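PDB 4EGW: magnesium transport protein CorA from Methanocaldococcus jannaschii, which mediates magnesium influx as a homopentameric channel that alternates between open and closed states, active when cytoplasmic magnesium is low and inactive when it is high. Local coordinates for residues A[148-151]-A[155-158]; A[114-119]-A[160-165]; A[30-35]-A[136-141]; A[64-69]-A[122-127]. All coordinates share one frame; numbering follows the deposited sequence.

Contact 1 (A[148-151]-A[155-158]). With BU1 (1,4-butanediol), chain U.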
loop_
_atom_site.group_PDB
_atom_site.type_symbol
_atom_site.label_atom_id
_atom_site.label_comp_id
_atom_site.label_asym_id
_atom_site.label_seq_id
_atom_site.Cartn_x
_atom_site.Cartn_y
_atom_site.Cartn_z
ATOM N N ILE A 148 8.046 13.045 21.579
ATOM C CA ILE A 148 8.972 13.617 20.615
ATOM C C ILE A 148 9.342 12.671 19.470
ATOM O O ILE A 148 9.795 11.552 19.698
ATOM C CB ILE A 148 10.255 14.114 21.337
ATOM C CG1 ILE A 148 11.109 12.937 21.819
ATOM C CG2 ILE A 148 9.884 15.020 22.508
ATOM C CD1 ILE A 148 12.463 13.341 22.347
ATOM N N VAL A 149 9.119 13.121 18.237
ATOM C CA VAL A 149 8.432 14.387 17.985
ATOM C C VAL A 149 7.320 14.226 16.951
ATOM O O VAL A 149 7.557 13.799 15.821
ATOM C CB VAL A 149 9.404 15.519 17.525
ATOM C CG1 VAL A 149 10.578 15.655 18.485
ATOM C CG2 VAL A 149 9.908 15.278 16.111
ATOM N N PHE A 150 6.099 14.553 17.348
ATOM C CA PHE A 150 5.023 14.717 16.380
ATOM C C PHE A 150 4.988 16.185 16.010
ATOM O O PHE A 150 4.100 16.647 15.297
ATOM C CB PHE A 150 3.675 14.270 16.926
ATOM C CG PHE A 150 2.733 13.809 15.858
ATOM C CD1 PHE A 150 3.107 13.872 14.525
ATOM C CD2 PHE A 150 1.483 13.310 16.180
ATOM C CE1 PHE A 150 2.252 13.448 13.532
ATOM C CE2 PHE A 150 0.623 12.886 15.193
ATOM C CZ PHE A 150 1.008 12.954 13.862
ATOM N N GLU A 151 5.978 16.907 16.523
ATOM C CA GLU A 151 6.064 18.354 16.414
ATOM C C GLU A 151 6.082 18.805 14.957
ATOM O O GLU A 151 5.941 19.992 14.672
ATOM C CB GLU A 151 7.317 18.845 17.139
ATOM C CG GLU A 151 7.441 18.302 18.554
ATOM C CD GLU A 151 8.840 18.451 19.124
ATOM O OE1 GLU A 151 9.751 18.838 18.363
ATOM O OE2 GLU A 151 9.030 18.176 20.330
ATOM N N GLY A 155 0.858 20.234 9.267
ATOM C CA GLY A 155 0.819 20.317 7.827
ATOM C C GLY A 155 1.012 18.863 7.482
ATOM O O GLY A 155 0.675 18.369 6.408
ATOM N N PHE A 156 1.563 18.175 8.472
ATOM C CA PHE A 156 1.969 16.798 8.335
ATOM C C PHE A 156 0.815 15.863 8.569
ATOM O O PHE A 156 0.607 14.907 7.819
ATOM C CB PHE A 156 3.098 16.502 9.316
ATOM C CG PHE A 156 3.883 15.280 8.970
ATOM C CD1 PHE A 156 4.216 15.012 7.645
ATOM C CD2 PHE A 156 4.294 14.396 9.959
ATOM C CE1 PHE A 156 4.945 13.882 7.307
ATOM C CE2 PHE A 156 5.025 13.263 9.632
ATOM C CZ PHE A 156 5.351 13.004 8.296
ATOM N N LEU A 157 0.058 16.175 9.619
ATOM C CA LEU A 157 -1.026 15.323 10.077
ATOM C C LEU A 157 -2.012 15.167 8.941
ATOM O O LEU A 157 -2.523 14.078 8.669
ATOM C CB LEU A 157 -1.709 15.952 11.294
ATOM C CG LEU A 157 -2.883 15.202 11.931
ATOM C CD1 LEU A 157 -2.462 13.820 12.349
ATOM C CD2 LEU A 157 -3.423 15.959 13.128
ATOM N N LEU A 158 -2.255 16.277 8.262
ATOM C CA LEU A 158 -3.172 16.288 7.142
ATOM C C LEU A 158 -2.769 15.291 6.065
ATOM O O LEU A 158 -3.531 14.394 5.696
ATOM C CB LEU A 158 -3.171 17.667 6.537
ATOM C CG LEU A 158 -3.942 17.684 5.239
ATOM C CD1 LEU A 158 -5.355 17.092 5.446
ATOM C CD2 LEU A 158 -3.965 19.121 4.738
HETATM C C1 BU1 U . 2.778 10.264 13.005
HETATM C C2 BU1 U . 4.094 9.860 13.576
HETATM C C3 BU1 U . 5.195 10.861 13.522
HETATM C C4 BU1 U . 6.526 10.449 14.052
HETATM O O5 BU1 U . 1.806 9.292 12.884
HETATM O O6 BU1 U . 6.572 9.303 14.822
#
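Phe-150 meets Phe-156 and Leu-157 through carbon atoms alone, and a polar atom near its ring is O5 of a bound 1,4-butanediol, 3.9 Å from Phe-150 CZ and not a bond. The diol runs over one face of the Phe-150 ring, its C2 offset toward the rim; its C1 is 3.3 Å from Phe-150 CE1. Phe-156 takes the edge of the same ring, with CD2 near its plane and 4.2 Å from Phe-150 CE1. Leu-157 reaches the far end of the ring obliquely, CD1 to Phe-150 CZ measuring 3.9 Å. The Phe-150 ring swings out from the loop toward the first turn of the helix because chi1 (-153°) sets CG roughly opposite the backbone N. Replacing Phe-150 by an alanine is likely to take away the flat surface the diol rests on and open a gap beside Phe-156 CD2 and Leu-157 CD1. Val-149 follows a cis peptide and brings its carbonyl to the diol's other end. Arg-152 makes a cation-pi contact with Phe-156. The diol pocket, completed by Leu-140 and Lys-144, thus sits at the loop that joins helix 132-143 to the start of helix 156-186.

Contact 2 (A[114-119]-A[160-165])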
loop_
_atom_site.group_PDB
_atom_site.type_symbol
_atom_site.label_atom_id
_atom_site.label_comp_id
_atom_site.label_asym_id
_atom_site.label_seq_id
_atom_site.Cartn_x
_atom_site.Cartn_y
_atom_site.Cartn_z
ATOM N N LEU A 114 -15.256 12.775 3.195
ATOM C CA LEU A 114 -15.077 13.250 4.547
ATOM C C LEU A 114 -14.640 14.691 4.496
ATOM O O LEU A 114 -13.909 15.095 3.593
ATOM C CB LEU A 114 -14.054 12.408 5.308
ATOM C CG LEU A 114 -12.686 12.068 4.717
ATOM C CD1 LEU A 114 -12.337 12.928 3.540
ATOM C CD2 LEU A 114 -11.625 12.189 5.799
ATOM N N GLY A 115 -15.164 15.484 5.419
ATOM C CA GLY A 115 -14.649 16.813 5.641
ATOM C C GLY A 115 -13.479 16.785 6.601
ATOM O O GLY A 115 -13.479 16.050 7.597
ATOM N N ILE A 116 -12.503 17.636 6.330
ATOM C CA ILE A 116 -11.395 17.816 7.239
ATOM C C ILE A 116 -11.269 19.300 7.514
ATOM O O ILE A 116 -10.903 20.070 6.625
ATOM C CB ILE A 116 -10.114 17.359 6.565
ATOM C CG1 ILE A 116 -10.178 15.856 6.306
ATOM C CG2 ILE A 116 -8.902 17.757 7.394
ATOM C CD1 ILE A 116 -8.996 15.331 5.533
ATOM N N TYR A 117 -11.542 19.711 8.744
ATOM C CA TYR A 117 -11.463 21.127 9.069
ATOM C C TYR A 117 -10.183 21.394 9.842
ATOM O O TYR A 117 -9.801 20.617 10.717
ATOM C CB TYR A 117 -12.668 21.567 9.900
ATOM C CG TYR A 117 -14.020 21.332 9.259
ATOM C CD1 TYR A 117 -14.433 20.056 8.914
ATOM C CD2 TYR A 117 -14.899 22.384 9.035
ATOM C CE1 TYR A 117 -15.671 19.829 8.349
ATOM C CE2 TYR A 117 -16.145 22.170 8.470
ATOM C CZ TYR A 117 -16.527 20.887 8.130
ATOM O OH TYR A 117 -17.764 20.652 7.556
ATOM N N ILE A 118 -9.512 22.489 9.530
ATOM C CA ILE A 118 -8.335 22.856 10.300
ATOM C C ILE A 118 -8.484 24.212 10.947
ATOM O O ILE A 118 -8.473 25.236 10.272
ATOM C CB ILE A 118 -7.099 22.886 9.421
ATOM C CG1 ILE A 118 -6.852 21.486 8.867
ATOM C CG2 ILE A 118 -5.918 23.401 10.209
ATOM C CD1 ILE A 118 -5.578 21.363 8.106
ATOM N N LYS A 119 -8.584 24.216 12.267
ATOM C CA LYS A 119 -8.741 25.459 13.005
ATOM C C LYS A 119 -7.569 25.616 13.962
ATOM O O LYS A 119 -7.426 24.853 14.924
ATOM C CB LYS A 119 -10.068 25.456 13.766
ATOM C CG LYS A 119 -10.572 26.840 14.114
ATOM C CD LYS A 119 -11.957 26.797 14.733
ATOM C CE LYS A 119 -12.180 28.021 15.575
ATOM N NZ LYS A 119 -13.369 27.844 16.435
ATOM N N HIS A 160 -0.876 12.780 6.143
ATOM C CA HIS A 160 -0.904 11.374 6.516
ATOM C C HIS A 160 -2.260 10.750 6.323
ATOM O O HIS A 160 -2.392 9.699 5.701
ATOM C CB HIS A 160 -0.418 11.178 7.941
ATOM C CG HIS A 160 1.061 11.011 8.026
ATOM N ND1 HIS A 160 1.811 10.573 6.956
ATOM C CD2 HIS A 160 1.937 11.244 9.030
ATOM C CE1 HIS A 160 3.084 10.530 7.301
ATOM N NE2 HIS A 160 3.189 10.933 8.554
ATOM N N ILE A 161 -3.273 11.400 6.865
ATOM C CA ILE A 161 -4.618 10.953 6.620
ATOM C C ILE A 161 -4.776 10.847 5.108
ATOM O O ILE A 161 -5.138 9.793 4.585
ATOM C CB ILE A 161 -5.620 11.938 7.201
ATOM C CG1 ILE A 161 -5.096 12.470 8.539
ATOM C CG2 ILE A 161 -6.961 11.266 7.366
ATOM C CD1 ILE A 161 -5.926 13.590 9.135
ATOM N N LEU A 162 -4.476 11.932 4.405
ATOM C CA LEU A 162 -4.613 11.932 2.951
ATOM C C LEU A 162 -3.837 10.759 2.373
ATOM O O LEU A 162 -4.308 10.050 1.474
ATOM C CB LEU A 162 -4.104 13.243 2.361
ATOM C CG LEU A 162 -5.159 14.350 2.224
ATOM C CD1 LEU A 162 -6.109 14.386 3.411
ATOM C CD2 LEU A 162 -4.527 15.714 1.985
ATOM N N ASN A 163 -2.647 10.547 2.912
ATOM C CA ASN A 163 -1.833 9.437 2.479
ATOM C C ASN A 163 -2.508 8.109 2.759
ATOM O O ASN A 163 -2.678 7.293 1.855
ATOM C CB ASN A 163 -0.481 9.452 3.165
ATOM C CG ASN A 163 0.563 8.728 2.364
ATOM O OD1 ASN A 163 0.544 8.760 1.126
ATOM N ND2 ASN A 163 1.480 8.065 3.051
ATOM N N GLU A 164 -2.877 7.880 4.015
ATOM C CA GLU A 164 -3.530 6.631 4.361
ATOM C C GLU A 164 -4.731 6.412 3.480
ATOM O O GLU A 164 -4.973 5.296 3.031
ATOM C CB GLU A 164 -3.937 6.579 5.827
ATOM C CG GLU A 164 -2.870 5.993 6.734
ATOM C CD GLU A 164 -2.269 4.712 6.177
ATOM O OE1 GLU A 164 -3.037 3.861 5.663
ATOM O OE2 GLU A 164 -1.025 4.566 6.246
ATOM N N ILE A 165 -5.481 7.470 3.209
ATOM C CA ILE A 165 -6.615 7.316 2.319
ATOM C C ILE A 165 -6.066 6.817 1.006
ATOM O O ILE A 165 -6.398 5.721 0.558
ATOM C CB ILE A 165 -7.328 8.639 2.076
ATOM C CG1 ILE A 165 -7.945 9.153 3.374
ATOM C CG2 ILE A 165 -8.392 8.480 1.006
ATOM C CD1 ILE A 165 -8.688 10.454 3.197
#
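Strand residues 114-119 pack against residues 160-165 of helix 156-186, with CA atoms 9.7 Å apart at Ile-116 and Ile-161 and 10.6 Å apart at Leu-114 and Ile-165, spacing that leaves room for a single layer of side chains. The helix is held by regular bonds such as Ile-165 N to Ile-161 O (2.7 Å). Ile-116 directs its long branch at the helix: CG1 is anti to the carbonyl carbon (chi1 -65°) and the chain then stays extended (chi2 175°), so that CD1 ends 3.7 Å from Leu-162 CD1. These two side chains cross at a slant, methyl against methyl. Two residues earlier in the strand, Leu-114 CD2 touches Ile-165 CD1 at 4.3 Å. Ile-161 also points to the strand and is partly screened by it, and it packs on Leu-123 and Leu-137. This is helix-on-sheet packing in the alpha/beta/alpha cytoplasmic domain of CorA, where the first part of helix 156-186 covers the inner strands. Residues of the other parity belong to the opposite face of the sheet: Tyr-117 packs on Ile-72, and its hydroxyl is hydrogen-bonded to Asp-76 O and Gly-80 N. Gly-115 leaves room for that ring, since a CB there would crowd Tyr-117 CE1. On the helix, Glu-164 turns to Arg-136 in a salt bridge.

Contact 3 (A[30-35]-A[136-141])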
loop_
_atom_site.group_PDB
_atom_site.type_symbol
_atom_site.label_atom_id
_atom_site.label_comp_id
_atom_site.label_asym_id
_atom_site.label_seq_id
_atom_site.Cartn_x
_atom_site.Cartn_y
_atom_site.Cartn_z
ATOM N N ALA A 30 -13.494 10.386 18.460
ATOM C CA ALA A 30 -12.133 10.120 18.880
ATOM C C ALA A 30 -11.430 11.462 19.053
ATOM O O ALA A 30 -11.561 12.352 18.217
ATOM C CB ALA A 30 -11.415 9.252 17.869
ATOM N N LYS A 31 -10.699 11.599 20.154
ATOM C CA LYS A 31 -10.063 12.857 20.532
ATOM C C LYS A 31 -8.585 12.652 20.812
ATOM O O LYS A 31 -8.225 12.017 21.800
ATOM C CB LYS A 31 -10.733 13.373 21.801
ATOM C CG LYS A 31 -11.669 12.343 22.453
ATOM C CD LYS A 31 -10.926 11.226 23.205
ATOM C CE LYS A 31 -10.583 10.008 22.334
ATOM N NZ LYS A 31 -11.742 9.114 22.025
ATOM N N ASP A 32 -7.724 13.215 19.975
ATOM C CA ASP A 32 -6.286 12.984 20.108
ATOM C C ASP A 32 -5.518 14.295 20.103
ATOM O O ASP A 32 -5.803 15.171 19.294
ATOM C CB ASP A 32 -5.780 12.101 18.963
ATOM C CG ASP A 32 -6.187 10.639 19.118
ATOM O OD1 ASP A 32 -6.998 10.337 20.024
ATOM O OD2 ASP A 32 -5.697 9.794 18.329
ATOM N N GLY A 33 -4.528 14.428 20.981
ATOM C CA GLY A 33 -3.712 15.631 20.994
ATOM C C GLY A 33 -2.322 15.367 21.509
ATOM O O GLY A 33 -2.111 14.417 22.260
ATOM N N SER A 34 -1.370 16.209 21.111
ATOM C CA SER A 34 0.022 16.068 21.553
ATOM C C SER A 34 0.231 16.789 22.888
ATOM O O SER A 34 -0.008 17.992 22.994
ATOM C CB SER A 34 0.986 16.607 20.488
ATOM O OG SER A 34 1.064 18.021 20.526
ATOM N N ILE A 35 0.704 16.058 23.895
ATOM C CA ILE A 35 1.258 14.732 23.674
ATOM C C ILE A 35 0.256 13.625 24.020
ATOM O O ILE A 35 -0.021 13.351 25.183
ATOM C CB ILE A 35 2.506 14.542 24.575
ATOM C CG1 ILE A 35 3.521 15.675 24.370
ATOM C CG2 ILE A 35 3.135 13.187 24.356
ATOM C CD1 ILE A 35 4.547 15.425 23.284
ATOM N N ARG A 136 -6.917 3.333 10.922
ATOM C CA ARG A 136 -5.504 2.954 10.837
ATOM C C ARG A 136 -4.543 3.939 11.491
ATOM O O ARG A 136 -3.433 3.561 11.855
ATOM C CB ARG A 136 -5.080 2.694 9.387
ATOM C CG ARG A 136 -5.598 1.376 8.801
ATOM C CD ARG A 136 -4.874 0.995 7.502
ATOM N NE ARG A 136 -4.960 2.043 6.483
ATOM C CZ ARG A 136 -5.695 1.970 5.375
ATOM N NH1 ARG A 136 -6.416 0.884 5.114
ATOM N NH2 ARG A 136 -5.704 2.984 4.520
ATOM N N LEU A 137 -4.932 5.205 11.592
ATOM C CA LEU A 137 -4.200 6.143 12.445
ATOM C C LEU A 137 -4.598 6.047 13.909
ATOM O O LEU A 137 -3.744 6.084 14.784
ATOM C CB LEU A 137 -4.319 7.579 11.944
ATOM C CG LEU A 137 -3.693 7.795 10.568
ATOM C CD1 LEU A 137 -3.586 9.278 10.244
ATOM C CD2 LEU A 137 -2.327 7.132 10.522
ATOM N N HIS A 138 -5.892 5.924 14.178
ATOM C CA HIS A 138 -6.359 5.790 15.558
ATOM C C HIS A 138 -5.773 4.537 16.194
ATOM O O HIS A 138 -5.463 4.509 17.386
ATOM C CB HIS A 138 -7.888 5.746 15.615
ATOM C CG HIS A 138 -8.544 7.060 15.317
ATOM N ND1 HIS A 138 -7.830 8.214 15.063
ATOM C CD2 HIS A 138 -9.850 7.405 15.238
ATOM C CE1 HIS A 138 -8.668 9.208 14.836
ATOM N NE2 HIS A 138 -9.901 8.747 14.940
ATOM N N LYS A 139 -5.622 3.499 15.387
ATOM C CA LYS A 139 -5.051 2.251 15.846
ATOM C C LYS A 139 -3.540 2.399 15.952
ATOM O O LYS A 139 -2.934 1.998 16.944
ATOM C CB LYS A 139 -5.420 1.138 14.873
ATOM C CG LYS A 139 -5.229 -0.272 15.397
ATOM C CD LYS A 139 -6.073 -1.242 14.587
ATOM C CE LYS A 139 -7.537 -0.804 14.577
ATOM N NZ LYS A 139 -8.352 -1.565 13.579
ATOM N N LEU A 140 -2.933 2.988 14.929
ATOM C CA LEU A 140 -1.497 3.234 14.935
ATOM C C LEU A 140 -1.134 4.039 16.167
ATOM O O LEU A 140 -0.266 3.644 16.944
ATOM C CB LEU A 140 -1.070 3.987 13.674
ATOM C CG LEU A 140 0.344 4.577 13.612
ATOM C CD1 LEU A 140 0.761 4.813 12.167
ATOM C CD2 LEU A 140 0.452 5.868 14.416
ATOM N N ILE A 141 -1.804 5.174 16.331
ATOM C CA ILE A 141 -1.567 6.055 17.464
ATOM C C ILE A 141 -1.638 5.294 18.777
ATOM O O ILE A 141 -0.777 5.447 19.648
ATOM C CB ILE A 141 -2.594 7.190 17.514
ATOM C CG1 ILE A 141 -2.442 8.100 16.291
ATOM C CG2 ILE A 141 -2.455 7.968 18.814
ATOM C CD1 ILE A 141 -1.007 8.406 15.928
#
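Strand 28-33, the outermost strand at one end of the chain's mixed sheet, is covered by helix 132-143 in a helix-on-sheet contact of the alpha/beta/alpha cytoplasmic domain. The axes of strand 30-33 and helix 136-141 cross at 54° and approach to 10.8 Å, with few side chains between them. Ala-30 CB, directed at the helix, comes obliquely to the imidazole of His-138, 3.3 Å from NE2 and 3.6 Å from CD2. The ring extends from the helix toward the strand, its CG anti to the carbonyl carbon (chi1 -71°), and the short alanine lets it settle close to the strand. Two residues on, Asp-32 also points at the helix, and its side chain and that of Ile-141 run alongside each other, pointing opposite ways. Asp-32 OD2 lies 3.8 Å from Ile-141 CG2, an acid oxygen against a methyl group. The same OD2 is 4.2 Å from His-138 ND1, too far for a direct bond. His-138 is thus approached by Ala-30 and Asp-32 from the strand, while Trp-52 of the next strand meets its ring with planes at about 55°. Ala-30 is tied by backbone hydrogen bonding to Asp-54 in strand 51-56. Farther round the helix, Leu-137 packs on Trp-52 of the same strand, and Lys-139 forms a salt bridge with Glu-177 of the second subunit.

Contact 4 (A[64-69]-A[122-127]). With PGO (S-1,2-propanediol), chain R.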
loop_
_atom_site.group_PDB
_atom_site.type_symbol
_atom_site.label_atom_id
_atom_site.label_comp_id
_atom_site.label_asym_id
_atom_site.label_seq_id
_atom_site.Cartn_x
_atom_site.Cartn_y
_atom_site.Cartn_z
ATOM N N TYR A 64 -23.705 19.019 17.798
ATOM C CA TYR A 64 -23.881 20.376 18.305
ATOM C C TYR A 64 -22.873 20.697 19.403
ATOM O O TYR A 64 -22.293 21.788 19.437
ATOM C CB TYR A 64 -25.293 20.589 18.836
ATOM C CG TYR A 64 -25.394 21.821 19.697
ATOM C CD1 TYR A 64 -25.414 23.092 19.129
ATOM C CD2 TYR A 64 -25.441 21.719 21.086
ATOM C CE1 TYR A 64 -25.493 24.229 19.925
ATOM C CE2 TYR A 64 -25.522 22.848 21.888
ATOM C CZ TYR A 64 -25.547 24.099 21.303
ATOM O OH TYR A 64 -25.629 25.219 22.102
ATOM N N LYS A 65 -22.680 19.739 20.302
ATOM C CA LYS A 65 -21.669 19.843 21.351
ATOM C C LYS A 65 -20.311 20.149 20.722
ATOM O O LYS A 65 -19.534 20.964 21.230
ATOM C CB LYS A 65 -21.605 18.521 22.129
ATOM C CG LYS A 65 -20.948 18.594 23.498
ATOM C CD LYS A 65 -21.352 17.400 24.371
ATOM C CE LYS A 65 -20.871 17.570 25.809
ATOM N NZ LYS A 65 -21.570 16.679 26.777
ATOM N N LEU A 66 -20.046 19.491 19.598
ATOM C CA LEU A 66 -18.764 19.593 18.920
ATOM C C LEU A 66 -18.545 20.978 18.325
ATOM O O LEU A 66 -17.483 21.586 18.505
ATOM C CB LEU A 66 -18.689 18.548 17.823
ATOM C CG LEU A 66 -17.344 18.440 17.123
ATOM C CD1 LEU A 66 -16.282 18.149 18.160
ATOM C CD2 LEU A 66 -17.418 17.337 16.083
ATOM N N SER A 67 -19.549 21.467 17.602
ATOM C CA SER A 67 -19.483 22.813 17.061
ATOM C C SER A 67 -19.215 23.765 18.203
ATOM O O SER A 67 -18.324 24.603 18.129
ATOM C CB SER A 67 -20.794 23.190 16.381
ATOM O OG SER A 67 -20.999 24.589 16.455
ATOM N N LYS A 68 -19.996 23.608 19.270
ATOM C CA LYS A 68 -19.919 24.491 20.417
ATOM C C LYS A 68 -18.480 24.565 20.861
ATOM O O LYS A 68 -17.891 25.639 20.902
ATOM C CB LYS A 68 -20.772 23.941 21.564
ATOM C CG LYS A 68 -20.938 24.893 22.751
ATOM C CD LYS A 68 -21.852 26.066 22.407
ATOM C CE LYS A 68 -21.918 27.090 23.540
ATOM N NZ LYS A 68 -22.621 26.591 24.764
ATOM N N LYS A 69 -17.909 23.404 21.146
ATOM C CA LYS A 69 -16.548 23.323 21.658
ATOM C C LYS A 69 -15.516 23.879 20.680
ATOM O O LYS A 69 -14.599 24.599 21.078
ATOM C CB LYS A 69 -16.200 21.875 22.010
ATOM C CG LYS A 69 -15.756 21.682 23.454
ATOM C CD LYS A 69 -14.456 20.884 23.532
ATOM C CE LYS A 69 -14.051 20.597 24.966
ATOM N NZ LYS A 69 -12.937 19.621 25.008
ATOM N N LEU A 122 -6.130 22.675 15.596
ATOM C CA LEU A 122 -7.066 21.552 15.549
ATOM C C LEU A 122 -7.369 20.994 14.160
ATOM O O LEU A 122 -8.005 21.658 13.342
ATOM C CB LEU A 122 -8.384 21.927 16.212
ATOM C CG LEU A 122 -9.528 20.978 15.834
ATOM C CD1 LEU A 122 -9.216 19.552 16.250
ATOM C CD2 LEU A 122 -10.835 21.437 16.461
ATOM N N LEU A 123 -6.940 19.758 13.916
ATOM C CA LEU A 123 -7.324 19.024 12.713
ATOM C C LEU A 123 -8.520 18.151 13.075
ATOM O O LEU A 123 -8.380 17.177 13.816
ATOM C CB LEU A 123 -6.162 18.138 12.255
ATOM C CG LEU A 123 -6.145 17.397 10.907
ATOM C CD1 LEU A 123 -7.326 16.449 10.717
ATOM C CD2 LEU A 123 -6.047 18.353 9.741
ATOM N N LEU A 124 -9.689 18.490 12.541
ATOM C CA LEU A 124 -10.881 17.686 12.734
ATOM C C LEU A 124 -11.194 16.948 11.446
ATOM O O LEU A 124 -11.307 17.563 10.388
ATOM C CB LEU A 124 -12.075 18.562 13.131
ATOM C CG LEU A 124 -13.469 17.920 12.984
ATOM C CD1 LEU A 124 -13.643 16.710 13.876
ATOM C CD2 LEU A 124 -14.619 18.912 13.233
ATOM N N THR A 125 -11.312 15.627 11.544
ATOM C CA THR A 125 -11.738 14.794 10.427
ATOM C C THR A 125 -13.146 14.348 10.698
ATOM O O THR A 125 -13.401 13.638 11.665
ATOM C CB THR A 125 -10.920 13.511 10.312
ATOM O OG1 THR A 125 -11.008 12.783 11.547
ATOM C CG2 THR A 125 -9.466 13.821 10.005
ATOM N N ILE A 126 -14.064 14.753 9.839
ATOM C CA ILE A 126 -15.457 14.425 10.052
ATOM C C ILE A 126 -16.017 13.595 8.891
ATOM O O ILE A 126 -15.903 13.973 7.715
ATOM C CB ILE A 126 -16.285 15.701 10.292
ATOM C CG1 ILE A 126 -17.723 15.342 10.653
ATOM C CG2 ILE A 126 -16.214 16.635 9.090
ATOM C CD1 ILE A 126 -18.145 15.899 11.991
ATOM N N HIS A 127 -16.595 12.447 9.231
ATOM C CA HIS A 127 -17.142 11.562 8.221
ATOM C C HIS A 127 -18.407 10.864 8.680
ATOM O O HIS A 127 -18.509 10.446 9.831
ATOM C CB HIS A 127 -16.096 10.536 7.772
ATOM C CG HIS A 127 -15.441 9.789 8.892
ATOM N ND1 HIS A 127 -15.704 8.460 9.155
ATOM C CD2 HIS A 127 -14.509 10.171 9.797
ATOM C CE1 HIS A 127 -14.975 8.061 10.181
ATOM N NE2 HIS A 127 -14.240 9.079 10.590
HETATM C C1 PGO R . -19.921 28.986 17.034
HETATM C C2 PGO R . -20.354 29.584 15.737
HETATM C C3 PGO R . -21.799 29.302 15.483
HETATM O O1 PGO R . -20.442 27.754 17.377
HETATM O O2 PGO R . -19.590 29.075 14.709
#
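Apolar contact joins helix 64-69 to strand 122-127 through a single side chain, Leu-66, set against two residues of the strand. Leu-66 CD2 lies 4.3 Å from Leu-124 CD2 and 4.4 Å from Ile-126 CD1, so one methyl meets the ends of two residues on the same face of the strand. The Leu-66 chi1 (-174°) points the branch at the sheet, and CD2 lies at its far end. The backbones stay 10.2 Å apart at Leu-66 CA and Leu-124 CA, normal for a helix on a sheet, and the touch is light. Polar interactions lie away from this apolar patch. On the helix, Ser-67 turns from the strand; its OG is hydrogen-bonded to Ile-72 O and accepts a weak bond of 3.3 Å from O1 of an S-1,2-propanediol, probably taken up from the crystallisation liquor. On the strand, Thr-125 and His-127 face the other way and share Asp-54: Thr-125 OG1 is bonded to OD1, His-127 NE2 to OD2, so that one carboxylate bridges two residues of the strand. Trp-52 NE1 also bonds to Thr-125 OG1. Strand 122-127 lies within the sheet, between 51-56 and 110-119. Helix 60-70 packs over it, Leu-66 also touching Cys-55, while Leu-77 of helix 74-80 meets Leu-124 and Ser-67.

Overall arrangement
Contacts 2 and 4 are buried and apolar, and press on opposite faces of the same sheet through the neighbouring strands 110-119 and 122-127, which are probably hydrogen-bonded between Tyr-117 N and Leu-124 O. Contact 3 lies at the surface on the outermost strand, and there a histidine and an aspartate join an alanine and an isoleucine. Contact 1 is only partly buried, largely aromatic, and lies beyond the sheet at a diol pocket. Contacts 1 and 2 share helix 156-186, meeting where Leu-158 packs on Ile-116; Leu-157 in turn reaches Leu-123 of contact 4's strand. Contacts 2 and 3 meet where helices 132-143 and 156-186 lie side by side.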